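Local coordinates for SLH domain-containing protein (Pseudoflavonifractor capillosus, PDB 4OJU) that is of unknown function but carries a BspA-type leucine-rich repeat region that probably binds other proteins, and binds magnesium ions, at residues Pro13-Ile18 with Leu26-Glu31; Thr66-Val71 with Leu83-Cys88; Asn89-Val94 with Ala109-Leu114. One frame throughout, in Å; residues are numbered along the deposited sequence.

Contact 1. Residues Pro13-Ile18 with Leu26-Glu31; sequences PYTFEI and LTRYDE
Y14 and Y29 stand side by side on one face of an antiparallel pair of strands and point the same way, although their torsions differ: CG of Y14 is anti to its carbonyl carbon (chi1 -56°), that of Y29 anti to its backbone N. The ring planes are inclined at 54°, an oblique pairing in which Y14 CE1 approaches the edge of the Y29 ring, 3.5 Å from Y29 CD1. The ring of P13 joins them, with its CG against one face of Y14, toward the rim, and 3.7 Å from Y29 CE1. From the other direction L26 crosses Y14 obliquely, its CD1 3.6 Å from Y14 CD1, while its CG and CB lie against CE1 of F16. An alanine in place of Y14 would probably loosen this face, since L26, P13 and Y29 would all lose the ring they pack on. F63 stacks on Y29, so the face continues into the repeat region.

Backbone bonds fix the pairing. D30 N donates to P13 O at 2.7 Å, on a lone pair, and T15 N to R28 O at 2.9 Å. T27 N reaches T15 O at 2.9 Å, with R28 N adding a weak bond to the same oxygen; two residues thus face one, a classic beta bulge in the hairpin. On the reverse face R28 NH2 forms a salt bridge to D30 OD2 at 3.0 Å, and T15 OG1 is hydrogen-bonded to OE1 of Q10. The chemistry therefore differs by face: that of Y14, F16, L26 and Y29 is aromatic and aliphatic and packs into the protein, while the reverse carries T15 and the R28-D30 ion pair.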
ATOM      1  N   PRO A  13      -1.618 -19.296  27.768  1.00 28.64           N
ATOM      2  CA  PRO A  13      -2.054 -19.281  26.363  1.00 27.94           C
ATOM      3  C   PRO A  13      -0.922 -19.534  25.358  1.00 30.66           C
ATOM      4  O   PRO A  13      -1.174 -19.611  24.158  1.00 29.45           O
ATOM      5  CB  PRO A  13      -2.603 -17.864  26.199  1.00 29.82           C
ATOM      6  CG  PRO A  13      -1.718 -17.039  27.077  1.00 34.11           C
ATOM      7  CD  PRO A  13      -1.452 -17.925  28.292  1.00 30.81           C
ATOM      8  N   TYR A  14       0.321 -19.654  25.847  1.00 26.80           N
ATOM      9  CA  TYR A  14       1.482 -19.802  24.968  1.00 25.79           C
ATOM     10  C   TYR A  14       1.944 -21.228  24.773  1.00 28.07           C
ATOM     11  O   TYR A  14       2.131 -21.966  25.752  1.00 26.31           O
ATOM     12  CB  TYR A  14       2.669 -19.015  25.546  1.00 26.38           C
ATOM     13  CG  TYR A  14       2.378 -17.562  25.793  1.00 27.24           C
ATOM     14  CD1 TYR A  14       2.255 -16.666  24.735  1.00 27.57           C
ATOM     15  CD2 TYR A  14       2.222 -17.073  27.088  1.00 28.86           C
ATOM     16  CE1 TYR A  14       1.984 -15.318  24.958  1.00 25.58           C
ATOM     17  CE2 TYR A  14       1.937 -15.732  27.321  1.00 29.98           C
ATOM     18  CZ  TYR A  14       1.834 -14.857  26.250  1.00 30.81           C
ATOM     19  OH  TYR A  14       1.545 -13.537  26.451  1.00 30.38           O
ATOM     20  N   THR A  15       2.198 -21.593  23.513  1.00 24.20           N
ATOM     21  CA  THR A  15       2.834 -22.871  23.181  1.00 23.49           C
ATOM     22  C   THR A  15       4.259 -22.566  22.762  1.00 26.68           C
ATOM     23  O   THR A  15       4.455 -21.712  21.912  1.00 23.36           O
ATOM     24  CB  THR A  15       2.104 -23.647  22.063  1.00 26.62           C
ATOM     25  OG1 THR A  15       0.716 -23.725  22.351  1.00 28.54           O
ATOM     26  CG2 THR A  15       2.706 -25.041  21.841  1.00 25.33           C
ATOM     27  N   PHE A  16       5.235 -23.286  23.318  1.00 23.90           N
ATOM     28  CA  PHE A  16       6.626 -23.122  22.936  1.00 22.58           C
ATOM     29  C   PHE A  16       7.218 -24.407  22.466  1.00 28.02           C
ATOM     30  O   PHE A  16       6.940 -25.469  23.053  1.00 28.05           O
ATOM     31  CB  PHE A  16       7.486 -22.635  24.116  1.00 23.91           C
ATOM     32  CG  PHE A  16       7.098 -21.316  24.697  1.00 24.94           C
ATOM     33  CD1 PHE A  16       7.598 -20.127  24.167  1.00 27.24           C
ATOM     34  CD2 PHE A  16       6.232 -21.249  25.779  1.00 26.22           C
ATOM     35  CE1 PHE A  16       7.216 -18.893  24.701  1.00 28.80           C
ATOM     36  CE2 PHE A  16       5.876 -20.027  26.324  1.00 28.99           C
ATOM     37  CZ  PHE A  16       6.363 -18.851  25.781  1.00 27.54           C
ATOM     38  N   GLU A  17       8.101 -24.310  21.459  1.00 22.98           N
ATOM     39  CA  GLU A  17       8.896 -25.453  21.048  1.00 23.51           C
ATOM     40  C   GLU A  17      10.311 -25.158  21.484  1.00 27.62           C
ATOM     41  O   GLU A  17      10.833 -24.070  21.188  1.00 24.50           O
ATOM     42  CB  GLU A  17       8.805 -25.719  19.549  1.00 24.57           C
ATOM     43  CG  GLU A  17       7.513 -26.418  19.181  1.00 29.01           C
ATOM     44  CD  GLU A  17       7.310 -26.661  17.704  1.00 43.38           C
ATOM     45  OE1 GLU A  17       8.031 -26.040  16.890  1.00 36.42           O
ATOM     46  OE2 GLU A  17       6.407 -27.451  17.356  1.00 42.81           O
ATOM     47  N   ILE A  18      10.889 -26.057  22.269  1.00 24.77           N
ATOM     48  CA  ILE A  18      12.268 -25.943  22.738  1.00 25.02           C
ATOM     49  C   ILE A  18      13.094 -26.794  21.793  1.00 30.25           C
ATOM     50  O   ILE A  18      12.813 -27.985  21.659  1.00 28.55           O
ATOM     51  CB  ILE A  18      12.408 -26.373  24.233  1.00 28.30           C
ATOM     52  CG1 ILE A  18      11.608 -25.413  25.145  1.00 28.68           C
ATOM     53  CG2 ILE A  18      13.875 -26.458  24.660  1.00 29.43           C
ATOM     54  CD1 ILE A  18      11.307 -26.013  26.529  1.00 33.08           C
ATOM     55  N   LEU A  26       8.170 -19.317  20.291  1.00 22.52           N
ATOM     56  CA  LEU A  26       6.759 -19.164  20.645  0.50 22.24           C
ATOM     57  C   LEU A  26       5.993 -19.550  19.385  1.00 25.87           C
ATOM     58  O   LEU A  26       6.033 -18.809  18.396  1.00 22.76           O
ATOM     59  CB  LEU A  26       6.446 -17.722  21.110  0.50 22.06           C
ATOM     60  CG  LEU A  26       5.087 -17.488  21.812  0.50 26.51           C
ATOM     61  CD1 LEU A  26       5.101 -16.204  22.577  0.50 26.16           C
ATOM     62  CD2 LEU A  26       3.913 -17.443  20.823  0.50 26.11           C
ATOM     63  N   THR A  27       5.374 -20.740  19.378  1.00 23.49           N
ATOM     64  CA  THR A  27       4.708 -21.210  18.151  1.00 22.19           C
ATOM     65  C   THR A  27       3.242 -20.855  18.037  1.00 24.70           C
ATOM     66  O   THR A  27       2.744 -20.754  16.912  1.00 23.26           O
ATOM     67  CB  THR A  27       4.872 -22.725  17.994  1.00 28.23           C
ATOM     68  OG1 THR A  27       4.276 -23.380  19.113  1.00 27.75           O
ATOM     69  CG2 THR A  27       6.329 -23.147  17.842  1.00 28.58           C
ATOM     70  N   ARG A  28       2.538 -20.691  19.174  0.50 22.93           N
ATOM     71  CA  ARG A  28       1.107 -20.384  19.127  0.50 23.32           C
ATOM     72  C   ARG A  28       0.602 -19.658  20.372  0.50 27.24           C
ATOM     73  O   ARG A  28       1.018 -19.966  21.484  0.50 26.79           O
ATOM     74  CB  ARG A  28       0.298 -21.695  18.959  0.50 23.66           C
ATOM     75  CG  ARG A  28      -1.154 -21.453  18.515  0.50 36.55           C
ATOM     76  CD  ARG A  28      -2.029 -22.702  18.538  0.50 45.28           C
ATOM     77  NE  ARG A  28      -2.840 -22.893  19.749  0.50 59.44           N
ATOM     78  CZ  ARG A  28      -2.741 -23.935  20.579  0.50 74.01           C
ATOM     79  NH1 ARG A  28      -1.858 -24.898  20.346  0.50 59.07           N
ATOM     80  NH2 ARG A  28      -3.519 -24.015  21.648  0.50 64.60           N
ATOM     81  N   TYR A  29      -0.348 -18.729  20.162  1.00 24.86           N
ATOM     82  CA  TYR A  29      -1.060 -18.011  21.204  1.00 25.15           C
ATOM     83  C   TYR A  29      -2.512 -18.457  21.127  1.00 29.82           C
ATOM     84  O   TYR A  29      -3.149 -18.299  20.084  1.00 28.20           O
ATOM     85  CB  TYR A  29      -0.932 -16.507  21.031  1.00 25.48           C
ATOM     86  CG  TYR A  29      -1.674 -15.705  22.075  1.00 26.85           C
ATOM     87  CD1 TYR A  29      -1.112 -15.466  23.331  1.00 28.25           C
ATOM     88  CD2 TYR A  29      -2.903 -15.121  21.787  1.00 27.34           C
ATOM     89  CE1 TYR A  29      -1.744 -14.645  24.262  1.00 29.00           C
ATOM     90  CE2 TYR A  29      -3.561 -14.323  22.720  1.00 28.26           C
ATOM     91  CZ  TYR A  29      -2.963 -14.063  23.946  1.00 34.05           C
ATOM     92  OH  TYR A  29      -3.578 -13.234  24.852  1.00 32.85           O
ATOM     93  N   ASP A  30      -3.017 -19.026  22.216  1.00 27.09           N
ATOM     94  CA  ASP A  30      -4.383 -19.517  22.267  1.00 29.00           C
ATOM     95  C   ASP A  30      -5.214 -18.537  23.084  1.00 32.22           C
ATOM     96  O   ASP A  30      -5.147 -18.531  24.310  1.00 30.16           O
ATOM     97  CB  ASP A  30      -4.440 -20.940  22.854  1.00 31.79           C
ATOM     98  CG  ASP A  30      -5.816 -21.597  22.876  1.00 42.01           C
ATOM     99  OD1 ASP A  30      -6.832 -20.881  22.682  1.00 42.20           O
ATOM    100  OD2 ASP A  30      -5.878 -22.826  23.075  1.00 45.84           O
ATOM    101  N   GLU A  31      -6.027 -17.760  22.388  1.00 30.79           N
ATOM    102  CA  GLU A  31      -6.936 -16.760  22.945  1.00 33.25           C
ATOM    103  C   GLU A  31      -7.769 -17.240  24.087  1.00 38.32           C
ATOM    104  O   GLU A  31      -8.011 -16.488  25.032  1.00 38.42           O
ATOM    105  CB  GLU A  31      -7.946 -16.367  21.866  1.00 35.36           C
ATOM    106  CG  GLU A  31      -7.646 -15.075  21.186  1.00 48.19           C
ATOM    107  CD  GLU A  31      -8.704 -14.802  20.145  1.00 56.62           C
ATOM    108  OE1 GLU A  31      -9.904 -15.039  20.412  1.00 54.05           O
ATOM    109  OE2 GLU A  31      -8.319 -14.403  19.032  1.00 47.52           O
TER
HETATM  110  O   HOH W   1       3.503 -25.766  18.087  1.00 42.26           O

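Contact 2. Residues Thr66-Val71 with Leu83-Cys88; sequences TNITGV and LAFAYC
The dense part of this contact gathers round F85, whose ring is carried toward I68 and V71 with CG anti to the carbonyl carbon (chi1 -63°). I68 crosses the phenylalanine at about a right angle and sets CD1 at the ring edge, 3.7 Å from F85 CD1. V71 meets it tip to tip: its CG2 is 3.7 Å from F85 CE1 and approaches obliquely. Two further phenylalanines add to the packing, F63 stacked on F85 and F108 meeting it with planes only about 5° apart.

Around T66 and C88 the fit is looser and more polar. C88 SG lies 3.5 Å from T66 OG1, whose hydrogen bond goes instead to F63 O, and the nearest carbon of I68, CG1, is 4.2 Å from that sulfur. No direct hydrogen bond joins 66-71 to 83-88. A water does the work at this end, donating to T66 O at 3.1 Å and to Y87 O at 3.2 Å, so the two backbones are held through solvent where they come near each other. Y87 turns its ring elsewhere, pairing through its hydroxyl with Y87 of the second subunit.

Two successive turns shape 83-88, a type I turn from L83 to A86 and a type II turn from F85 to C88, the latter with Y87 at positive phi (60°). F63, F85 and F108 recur at spacings of 22 and 23 residues with near-parallel or stacked rings, as expected for a phenylalanine row running through the interior of a BspA-type leucine-rich repeat solenoid.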
ATOM      1  N   THR A  66      -5.634 -13.046  16.096  1.00 23.29           N
ATOM      2  CA  THR A  66      -6.029 -13.135  17.520  1.00 23.54           C
ATOM      3  C   THR A  66      -6.602 -11.786  17.953  1.00 28.17           C
ATOM      4  O   THR A  66      -6.527 -10.812  17.205  1.00 28.19           O
ATOM      5  CB  THR A  66      -4.902 -13.639  18.435  1.00 26.16           C
ATOM      6  OG1 THR A  66      -3.796 -12.748  18.325  1.00 24.68           O
ATOM      7  CG2 THR A  66      -4.482 -15.065  18.119  1.00 28.28           C
ATOM      8  N   ASN A  67      -7.177 -11.733  19.156  1.00 25.33           N
ATOM      9  CA  ASN A  67      -7.875 -10.551  19.678  1.00 26.69           C
ATOM     10  C   ASN A  67      -6.951  -9.642  20.498  1.00 30.80           C
ATOM     11  O   ASN A  67      -7.446  -8.782  21.230  1.00 31.81           O
ATOM     12  CB  ASN A  67      -9.044 -11.030  20.568  1.00 27.31           C
ATOM     13  CG  ASN A  67      -8.599 -11.761  21.827  1.00 37.01           C
ATOM     14  OD1 ASN A  67      -7.415 -12.049  22.047  1.00 32.57           O
ATOM     15  ND2 ASN A  67      -9.535 -12.091  22.691  1.00 33.50           N
ATOM     16  N   ILE A  68      -5.630  -9.862  20.440  1.00 24.64           N
ATOM     17  CA  ILE A  68      -4.717  -9.082  21.277  1.00 24.17           C
ATOM     18  C   ILE A  68      -4.815  -7.579  20.975  1.00 27.98           C
ATOM     19  O   ILE A  68      -5.001  -7.180  19.826  1.00 27.07           O
ATOM     20  CB  ILE A  68      -3.252  -9.583  21.202  1.00 25.62           C
ATOM     21  CG1 ILE A  68      -2.660  -9.483  19.775  1.00 24.21           C
ATOM     22  CG2 ILE A  68      -3.133 -11.007  21.787  1.00 24.84           C
ATOM     23  CD1 ILE A  68      -1.060  -9.586  19.742  1.00 25.90           C
ATOM     24  N   THR A  69      -4.726  -6.765  22.027  1.00 25.53           N
ATOM     25  CA  THR A  69      -4.772  -5.303  21.935  1.00 25.81           C
ATOM     26  C   THR A  69      -3.369  -4.729  22.081  1.00 27.86           C
ATOM     27  O   THR A  69      -3.099  -3.620  21.635  1.00 27.79           O
ATOM     28  CB  THR A  69      -5.715  -4.721  22.990  1.00 34.56           C
ATOM     29  OG1 THR A  69      -5.348  -5.248  24.267  1.00 36.53           O
ATOM     30  CG2 THR A  69      -7.191  -5.011  22.689  1.00 29.92           C
ATOM     31  N   GLY A  70      -2.503  -5.479  22.729  1.00 25.36           N
ATOM     32  CA  GLY A  70      -1.129  -5.066  22.976  1.00 25.49           C
ATOM     33  C   GLY A  70      -0.206  -6.247  23.148  1.00 27.95           C
ATOM     34  O   GLY A  70      -0.655  -7.354  23.451  1.00 27.74           O
ATOM     35  N   VAL A  71       1.083  -6.025  22.933  1.00 23.99           N
ATOM     36  CA  VAL A  71       2.067  -7.079  23.073  1.00 23.21           C
ATOM     37  C   VAL A  71       3.416  -6.510  23.496  1.00 26.16           C
ATOM     38  O   VAL A  71       3.845  -5.479  22.980  1.00 23.87           O
ATOM     39  CB  VAL A  71       2.203  -7.962  21.782  1.00 25.06           C
ATOM     40  CG1 VAL A  71       2.660  -7.155  20.564  1.00 24.41           C
ATOM     41  CG2 VAL A  71       3.128  -9.177  22.012  1.00 24.23           C
ATOM     42  N   LEU A  83       4.192 -13.324   9.218  1.00 19.79           N
ATOM     43  CA  LEU A  83       2.785 -13.215   9.642  1.00 19.37           C
ATOM     44  C   LEU A  83       2.588 -13.479  11.150  1.00 22.66           C
ATOM     45  O   LEU A  83       1.494 -13.834  11.535  1.00 23.07           O
ATOM     46  CB  LEU A  83       1.916 -14.211   8.819  1.00 19.50           C
ATOM     47  CG  LEU A  83       1.792 -13.926   7.338  1.00 23.71           C
ATOM     48  CD1 LEU A  83       1.224 -15.118   6.584  1.00 24.45           C
ATOM     49  CD2 LEU A  83       0.873 -12.743   7.094  1.00 23.83           C
ATOM     50  N   ALA A  84       3.610 -13.286  11.995  1.00 19.24           N
ATOM     51  CA  ALA A  84       3.502 -13.601  13.435  1.00 19.63           C
ATOM     52  C   ALA A  84       2.323 -12.897  14.096  1.00 23.82           C
ATOM     53  O   ALA A  84       1.616 -13.511  14.881  1.00 22.96           O
ATOM     54  CB  ALA A  84       4.791 -13.236  14.163  1.00 20.15           C
ATOM     55  N   PHE A  85       2.094 -11.613  13.761  1.00 20.90           N
ATOM     56  CA  PHE A  85       0.986 -10.847  14.341  1.00 21.06           C
ATOM     57  C   PHE A  85       0.008 -10.364  13.270  1.00 25.17           C
ATOM     58  O   PHE A  85      -0.685  -9.365  13.476  1.00 26.45           O
ATOM     59  CB  PHE A  85       1.525  -9.638  15.113  1.00 21.48           C
ATOM     60  CG  PHE A  85       2.392 -10.016  16.279  1.00 21.68           C
ATOM     61  CD1 PHE A  85       1.831 -10.299  17.517  1.00 23.67           C
ATOM     62  CD2 PHE A  85       3.774 -10.091  16.142  1.00 21.21           C
ATOM     63  CE1 PHE A  85       2.635 -10.642  18.597  1.00 23.23           C
ATOM     64  CE2 PHE A  85       4.579 -10.420  17.228  1.00 23.17           C
ATOM     65  CZ  PHE A  85       4.002 -10.731  18.439  1.00 21.93           C
ATOM     66  N   ALA A  86      -0.063 -11.053  12.151  1.00 19.45           N
ATOM     67  CA  ALA A  86      -0.923 -10.584  11.080  1.00 19.70           C
ATOM     68  C   ALA A  86      -2.405 -10.745  11.376  1.00 24.40           C
ATOM     69  O   ALA A  86      -2.799 -11.683  12.080  1.00 24.82           O
ATOM     70  CB  ALA A  86      -0.577 -11.322   9.807  1.00 20.30           C
ATOM     71  N   TYR A  87      -3.226  -9.844  10.802  0.50 20.66           N
ATOM     72  CA  TYR A  87      -4.691  -9.802  10.878  0.50 21.26           C
ATOM     73  C   TYR A  87      -5.189  -9.665  12.323  0.50 25.22           C
ATOM     74  O   TYR A  87      -6.295 -10.105  12.642  0.50 25.34           O
ATOM     75  CB  TYR A  87      -5.335 -11.016  10.157  0.50 22.35           C
ATOM     76  CG  TYR A  87      -4.770 -11.214   8.768  0.50 22.36           C
ATOM     77  CD1 TYR A  87      -5.096 -10.344   7.729  0.50 23.92           C
ATOM     78  CD2 TYR A  87      -3.864 -12.235   8.502  0.50 22.80           C
ATOM     79  CE1 TYR A  87      -4.522 -10.478   6.464  0.50 21.92           C
ATOM     80  CE2 TYR A  87      -3.303 -12.393   7.233  0.50 23.12           C
ATOM     81  CZ  TYR A  87      -3.621 -11.501   6.223  0.50 27.10           C
ATOM     82  OH  TYR A  87      -3.074 -11.657   4.975  0.50 25.48           O
ATOM     83  N   CYS A  88      -4.395  -8.990  13.167  1.00 22.20           N
ATOM     84  CA  CYS A  88      -4.752  -8.703  14.570  1.00 23.63           C
ATOM     85  C   CYS A  88      -5.395  -7.330  14.583  1.00 27.46           C
ATOM     86  O   CYS A  88      -4.731  -6.314  14.739  1.00 26.59           O
ATOM     87  CB  CYS A  88      -3.538  -8.790  15.486  1.00 22.54           C
ATOM     88  SG  CYS A  88      -2.946 -10.481  15.739  1.00 25.52           S
TER
HETATM   89  O   HOH W   2      -8.467  -9.866  15.008  1.00 30.69           O

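Contact 3. Residues Asn89-Val94 with Ala109-Leu114; sequences NSLSDV and ASCDAL. With MG (magnesium ion), chain H.
The amide of N89 and the carboxylate of D112 are the flat groups here. N89 OD1 sits above the carboxylate plane, 3.6 Å from D112 CG, and the same oxygen accepts a weak but nearly straight bond (171°) from D112 N at 3.4 Å. Thus one amide oxygen touches both the main chain and the side chain of the aspartate. D112 CG is anti to its carbonyl carbon (chi1 -60°), and OD2 binds magnesium at 2.2 Å. The other oxygen, OD1, accepts from a metal-bound water at 2.9 Å, and S110 OG is hydrogen-bonded to that water too. A second metal-bound water accepts a weak bond from N89 ND2, which makes N89 a second-shell residue. Four waters, D112 and E105 of the second subunit give the ion six ligands, so the site bridges two chains; the metal would probably favour the ionised carboxylate.

Successive coils of the BspA-type leucine-rich repeat solenoid stack here, the later one bending in a type I turn from C111 to L114. Between them a water donates to L91 O at 2.6 Å and accepts from A113 N at 2.8 Å, serving in place of a direct backbone bond. A113 directs its methyl at the earlier coil, with CB 3.4 Å from N89 O. Farther from the metal the contact becomes apolar: L91 lies loosely by the sulfur of C111, and L114, its CG anti to the backbone N, crosses V94 at about a right angle and brings CD1 to 3.8 Å from V94 CG2.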
ATOM      1  N   ASN A  89      -6.698  -7.315  14.370  1.00 26.96           N
ATOM      2  CA  ASN A  89      -7.399  -6.073  14.153  1.00 27.97           C
ATOM      3  C   ASN A  89      -7.639  -5.231  15.384  1.00 32.69           C
ATOM      4  O   ASN A  89      -8.032  -4.078  15.221  1.00 32.34           O
ATOM      5  CB  ASN A  89      -8.667  -6.291  13.349  1.00 33.76           C
ATOM      6  CG  ASN A  89      -8.347  -6.328  11.860  1.00 58.20           C
ATOM      7  OD1 ASN A  89      -7.317  -5.778  11.359  1.00 36.85           O
ATOM      8  ND2 ASN A  89      -9.205  -7.004  11.122  1.00 56.97           N
ATOM      9  N   SER A  90      -7.276  -5.715  16.582  1.00 28.97           N
ATOM     10  CA  SER A  90      -7.395  -4.874  17.775  1.00 29.22           C
ATOM     11  C   SER A  90      -6.014  -4.484  18.288  1.00 30.41           C
ATOM     12  O   SER A  90      -5.917  -3.768  19.268  1.00 29.69           O
ATOM     13  CB  SER A  90      -8.183  -5.581  18.873  1.00 31.80           C
ATOM     14  OG  SER A  90      -9.476  -5.900  18.404  1.00 37.32           O
ATOM     15  N   LEU A  91      -4.949  -4.922  17.622  1.00 27.08           N
ATOM     16  CA  LEU A  91      -3.584  -4.669  18.082  1.00 26.29           C
ATOM     17  C   LEU A  91      -3.187  -3.215  17.831  1.00 31.61           C
ATOM     18  O   LEU A  91      -3.094  -2.789  16.677  1.00 28.81           O
ATOM     19  CB  LEU A  91      -2.599  -5.655  17.424  1.00 24.08           C
ATOM     20  CG  LEU A  91      -1.116  -5.556  17.828  1.00 27.21           C
ATOM     21  CD1 LEU A  91      -0.916  -5.714  19.349  1.00 27.15           C
ATOM     22  CD2 LEU A  91      -0.286  -6.579  17.082  1.00 24.79           C
ATOM     23  N   SER A  92      -2.957  -2.450  18.917  1.00 30.38           N
ATOM     24  CA  SER A  92      -2.574  -1.048  18.751  1.00 31.22           C
ATOM     25  C   SER A  92      -1.259  -0.708  19.448  1.00 36.64           C
ATOM     26  O   SER A  92      -0.699   0.353  19.185  1.00 38.38           O
ATOM     27  CB  SER A  92      -3.675  -0.131  19.277  1.00 35.02           C
ATOM     28  OG  SER A  92      -3.921  -0.368  20.653  1.00 45.07           O
ATOM     29  N   ASP A  93      -0.775  -1.574  20.352  1.00 31.34           N
ATOM     30  CA  ASP A  93       0.416  -1.244  21.138  1.00 31.47           C
ATOM     31  C   ASP A  93       1.426  -2.371  21.079  1.00 33.90           C
ATOM     32  O   ASP A  93       1.197  -3.445  21.626  1.00 33.42           O
ATOM     33  CB  ASP A  93      -0.005  -0.945  22.594  1.00 34.93           C
ATOM     34  CG  ASP A  93       1.095  -0.550  23.574  1.00 51.97           C
ATOM     35  OD1 ASP A  93       2.178  -0.101  23.116  1.00 54.96           O
ATOM     36  OD2 ASP A  93       0.854  -0.636  24.802  1.00 57.40           O
ATOM     37  N   VAL A  94       2.540  -2.120  20.407  1.00 29.84           N
ATOM     38  CA  VAL A  94       3.585  -3.118  20.240  1.00 28.55           C
ATOM     39  C   VAL A  94       4.857  -2.606  20.913  1.00 32.43           C
ATOM     40  O   VAL A  94       5.363  -1.548  20.538  1.00 33.24           O
ATOM     41  CB  VAL A  94       3.815  -3.476  18.742  1.00 29.75           C
ATOM     42  CG1 VAL A  94       4.952  -4.482  18.591  1.00 27.94           C
ATOM     43  CG2 VAL A  94       2.544  -4.021  18.099  1.00 29.17           C
ATOM     44  N   ALA A 109       1.245  -7.505   9.377  1.00 21.16           N
ATOM     45  CA  ALA A 109       0.416  -7.230   8.205  1.00 21.75           C
ATOM     46  C   ALA A 109      -1.067  -7.158   8.518  1.00 25.39           C
ATOM     47  O   ALA A 109      -1.566  -7.901   9.366  1.00 23.98           O
ATOM     48  CB  ALA A 109       0.650  -8.285   7.134  1.00 22.58           C
ATOM     49  N   SER A 110      -1.784  -6.274   7.805  1.00 22.03           N
ATOM     50  CA  SER A 110      -3.239  -6.097   7.941  1.00 22.47           C
ATOM     51  C   SER A 110      -3.702  -5.973   9.429  1.00 25.84           C
ATOM     52  O   SER A 110      -4.648  -6.652   9.856  1.00 22.73           O
ATOM     53  CB  SER A 110      -3.956  -7.259   7.244  1.00 25.11           C
ATOM     54  OG  SER A 110      -5.368  -7.127   7.216  1.00 29.40           O
ATOM     55  N   CYS A 111      -2.993  -5.134  10.210  1.00 22.25           N
ATOM     56  CA  CYS A 111      -3.287  -4.784  11.609  1.00 22.25           C
ATOM     57  C   CYS A 111      -3.824  -3.375  11.542  1.00 27.13           C
ATOM     58  O   CYS A 111      -3.068  -2.410  11.658  1.00 25.37           O
ATOM     59  CB  CYS A 111      -2.027  -4.873  12.476  1.00 21.98           C
ATOM     60  SG  CYS A 111      -1.458  -6.558  12.775  1.00 25.22           S
ATOM     61  N   ASP A 112      -5.110  -3.252  11.319  1.00 26.67           N
ATOM     62  CA  ASP A 112      -5.731  -1.970  11.005  1.00 28.55           C
ATOM     63  C   ASP A 112      -5.828  -0.992  12.172  1.00 33.91           C
ATOM     64  O   ASP A 112      -6.023   0.190  11.907  1.00 35.03           O
ATOM     65  CB  ASP A 112      -7.101  -2.198  10.345  1.00 31.95           C
ATOM     66  CG  ASP A 112      -7.018  -2.984   9.038  1.00 40.70           C
ATOM     67  OD1 ASP A 112      -5.907  -3.027   8.423  1.00 37.42           O
ATOM     68  OD2 ASP A 112      -8.065  -3.490   8.588  1.00 41.92           O
ATOM     69  N   ALA A 113      -5.624  -1.440  13.425  1.00 30.84           N
ATOM     70  CA  ALA A 113      -5.638  -0.525  14.574  1.00 31.35           C
ATOM     71  C   ALA A 113      -4.196  -0.093  14.946  1.00 32.60           C
ATOM     72  O   ALA A 113      -4.016   0.694  15.872  1.00 32.91           O
ATOM     73  CB  ALA A 113      -6.320  -1.187  15.763  1.00 32.43           C
ATOM     74  N   LEU A 114      -3.187  -0.610  14.238  1.00 26.90           N
ATOM     75  CA  LEU A 114      -1.778  -0.286  14.520  1.00 26.67           C
ATOM     76  C   LEU A 114      -1.394   1.011  13.801  1.00 30.18           C
ATOM     77  O   LEU A 114      -1.332   1.043  12.566  1.00 29.75           O
ATOM     78  CB  LEU A 114      -0.876  -1.464  14.125  1.00 26.11           C
ATOM     79  CG  LEU A 114       0.615  -1.395  14.588  1.00 31.49           C
ATOM     80  CD1 LEU A 114       0.756  -1.271  16.119  1.00 31.13           C
ATOM     81  CD2 LEU A 114       1.381  -2.600  14.091  1.00 34.32           C
TER
HETATM   82 MG    MG H 204      -8.494  -4.609   6.723  1.00 45.64          MG
HETATM   83  O   HOH W   3      -8.918  -6.201   7.914  1.00 41.31           O
HETATM   84  O   HOH W   4      -4.353  -3.713  14.575  1.00 25.35           O
HETATM   85  O   HOH W   5      -6.486  -4.915   6.308  1.00 31.38           O
HETATM   86  O   HOH W   6     -10.708  -4.226   6.939  1.00 43.53           O
HETATM   87  O   HOH W   7      -8.551  -2.913   5.354  1.00 38.81           O

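How the contacts relate
From the N terminus, contact 1 closes the hairpin of strands 14-19 and 24-29, whose second strand runs parallel to 52-58 and so leads into the repeats. Contact 2 then closes a loop of eleven residues and contact 3 one of fourteen. All three lie in series, with neither nesting nor crossing. Contact 1 touches contact 2 where Y29 CE2 packs 3.5 Å from I68 CG2. Contacts 2 and 3, with centres about 7 Å apart, join by probable backbone hydrogen bonds between V71 and D93 in adjacent parallel strands and between Y87 and A109. Contact 1 is about 9 Å from contact 3 at the nearest atoms, so contact 2 links hairpin to metal-bearing repeat.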